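Putative exported protein (Aeromonas hydrophila, PDB 3OD9) acts as a periplasmic inhibitor of invertebrate-type (i-type) lysozymes, and probably shields the bacterium from these cell-wall-degrading enzymes. Local coordinates at the interface of chains A and B. Numbering follows the deposited sequence. Chains: chain A/B, Putative exported protein.

The interface of chains A and B. Residues chain A 22, 25, 31-33, 54; chain B 33, 35, 37, 49, 52.
Strands 30-37 and 49-57 of chain A, with the loop carrying A:Gly22 and A:Glu25, meet the same two strands of chain B in this two-fold pairing of PliI-family lysozyme inhibitors, which may be the biological dimer. B:Arg35 reaches into chain A, its chain bent at chi3, and shows how one guanidinium can be engaged both round its rim and on its two faces. At the rim, B:Arg35 NE gives a nearly straight bond (168° at H) to the hydroxyl OG of A:Ser31, 2.7 Å away and in the guanidinium plane. End-on, NH2 and NH1 of B:Arg35 both grip one carboxylate oxygen, OD1 of A:Asp33, at 3.0 and 3.1 Å. NH2 meets its anti lone pair, whereas NH1 comes from above the carboxylate plane; the two flat groups stand 73° apart. A same-chain salt bridge from B:Arg35 NH1 to OD2 of B:Asp33 (2.9 Å), weak as a hydrogen bond, may help to fix the group. The OD1 atoms of A:Asp33 and B:Asp33 lie 4.5 Å apart, and the guanidinium would offset their like charges. CA of A:Gly22 lies against one face and CG1 of A:Val54 against the other, both towards the rim.

The hydroxyl of A:Ser31 is itself held in a relay: OG, set between the backbone N and carbonyl carbon (chi1 69°), meets B:Arg35 NE and donates to OE2 of A:Glu25. That oxygen, OE2 of A:Glu25, also accepts the phenol OH of B:Tyr37 (2.6 Å) on its anti lone pair, in the plane of the ring. The backbone N of A:Ser31 also bonds OE1 of A:Glu25, so that both carboxylate oxygens are held by A:Ser31. CB of A:Ser31 sits over the centre of the B:Phe49 ring, 3.4 Å from its centroid. A:Val54 packs alongside B:Gly52, while water 1 links the valine N to the glycine O.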
loop_
_atom_site.group_PDB
_atom_site.type_symbol
_atom_site.label_atom_id
_atom_site.label_comp_id
_atom_site.label_asym_id
_atom_site.label_seq_id
_atom_site.Cartn_x
_atom_site.Cartn_y
_atom_site.Cartn_z
ATOM N N GLY A 22 8.390 1.877 1.386
ATOM C CA GLY A 22 7.749 2.262 2.634
ATOM C C GLY A 22 8.494 3.360 3.382
ATOM O O GLY A 22 9.727 3.340 3.508
ATOM N N GLU A 25 11.491 3.024 6.381
ATOM C CA GLU A 25 12.069 1.683 6.319
ATOM C C GLU A 25 13.568 1.710 6.030
ATOM O O GLU A 25 14.083 2.673 5.464
ATOM C CB GLU A 25 11.368 0.860 5.237
ATOM C CG GLU A 25 9.904 0.579 5.509
ATOM C CD GLU A 25 9.246 -0.196 4.391
ATOM O OE1 GLU A 25 9.870 -0.344 3.308
ATOM O OE2 GLU A 25 8.108 -0.665 4.596
ATOM N N SER A 31 9.123 -2.827 2.260
ATOM C CA SER A 31 7.975 -2.954 1.383
ATOM C C SER A 31 8.041 -1.910 0.283
ATOM O O SER A 31 8.852 -0.967 0.322
ATOM C CB SER A 31 6.686 -2.723 2.174
ATOM O OG SER A 31 6.572 -1.352 2.575
ATOM N N TYR A 32 7.159 -2.060 -0.686
ATOM C CA TYR A 32 6.893 -0.966 -1.609
ATOM C C TYR A 32 5.428 -1.028 -1.976
ATOM O O TYR A 32 4.764 -2.046 -1.752
ATOM C CB TYR A 32 7.788 -1.041 -2.856
ATOM C CG TYR A 32 7.472 -2.182 -3.792
ATOM C CD1 TYR A 32 6.590 -2.014 -4.851
ATOM C CD2 TYR A 32 8.063 -3.436 -3.623
ATOM C CE1 TYR A 32 6.309 -3.059 -5.718
ATOM C CE2 TYR A 32 7.792 -4.475 -4.487
ATOM C CZ TYR A 32 6.911 -4.287 -5.527
ATOM O OH TYR A 32 6.627 -5.324 -6.380
ATOM N N ASP A 33 4.897 0.070 -2.496
ATOM C CA ASP A 33 3.536 0.045 -2.988
ATOM C C ASP A 33 3.480 0.536 -4.413
ATOM O O ASP A 33 4.366 1.272 -4.876
ATOM C CB ASP A 33 2.577 0.837 -2.089
ATOM C CG ASP A 33 2.897 2.313 -2.033
ATOM O OD1 ASP A 33 3.632 2.728 -1.111
ATOM O OD2 ASP A 33 2.402 3.060 -2.894
ATOM N N VAL A 54 0.400 -3.255 -1.706
ATOM C CA VAL A 54 1.656 -3.177 -0.965
ATOM C C VAL A 54 2.299 -4.551 -1.007
ATOM O O VAL A 54 1.627 -5.553 -0.756
ATOM C CB VAL A 54 1.457 -2.780 0.503
ATOM C CG1 VAL A 54 2.805 -2.543 1.178
ATOM C CG2 VAL A 54 0.606 -1.533 0.602
ATOM N N ASP B 33 -2.569 4.117 2.795
ATOM C CA ASP B 33 -2.126 2.743 2.987
ATOM C C ASP B 33 -1.907 2.470 4.464
ATOM O O ASP B 33 -1.668 3.397 5.255
ATOM C CB ASP B 33 -0.887 2.402 2.148
ATOM C CG ASP B 33 0.333 3.195 2.544
ATOM O OD1 ASP B 33 0.602 4.235 1.905
ATOM O OD2 ASP B 33 1.035 2.760 3.486
ATOM N N ARG B 35 0.411 -0.176 6.779
ATOM C CA ARG B 35 1.506 -1.140 6.751
ATOM C C ARG B 35 1.761 -1.683 8.142
ATOM O O ARG B 35 1.887 -0.918 9.103
ATOM C CB ARG B 35 2.774 -0.492 6.206
ATOM C CG ARG B 35 2.750 -0.224 4.699
ATOM C CD ARG B 35 3.925 0.664 4.311
ATOM N NE ARG B 35 4.530 0.418 3.001
ATOM C CZ ARG B 35 4.230 1.069 1.874
ATOM N NH1 ARG B 35 3.255 1.980 1.841
ATOM N NH2 ARG B 35 4.917 0.788 0.766
ATOM N N TYR B 37 4.106 -4.085 10.715
ATOM C CA TYR B 37 5.466 -4.571 10.973
ATOM C C TYR B 37 5.451 -5.353 12.279
ATOM O O TYR B 37 4.582 -5.125 13.121
ATOM C CB TYR B 37 6.442 -3.400 11.114
ATOM C CG TYR B 37 6.467 -2.481 9.920
ATOM C CD1 TYR B 37 7.475 -2.586 8.965
ATOM C CD2 TYR B 37 5.485 -1.501 9.744
ATOM C CE1 TYR B 37 7.512 -1.751 7.853
ATOM C CE2 TYR B 37 5.510 -0.651 8.632
ATOM C CZ TYR B 37 6.527 -0.787 7.689
ATOM O OH TYR B 37 6.563 0.031 6.588
ATOM N N PHE B 49 8.803 -5.849 8.011
ATOM C CA PHE B 49 7.513 -5.705 7.354
ATOM C C PHE B 49 6.759 -7.034 7.287
ATOM O O PHE B 49 7.349 -8.078 6.992
ATOM C CB PHE B 49 7.731 -5.179 5.942
ATOM C CG PHE B 49 6.480 -5.082 5.135
ATOM C CD1 PHE B 49 5.544 -4.099 5.409
ATOM C CD2 PHE B 49 6.237 -5.974 4.093
ATOM C CE1 PHE B 49 4.377 -4.002 4.666
ATOM C CE2 PHE B 49 5.073 -5.892 3.343
ATOM C CZ PHE B 49 4.145 -4.893 3.628
ATOM N N GLY B 52 0.596 -5.140 4.025
ATOM C CA GLY B 52 0.021 -3.817 3.845
ATOM C C GLY B 52 -1.170 -3.811 2.911
ATOM O O GLY B 52 -1.361 -4.734 2.119
HETATM O O HOH W 1 -1.851 -4.752 -0.709
#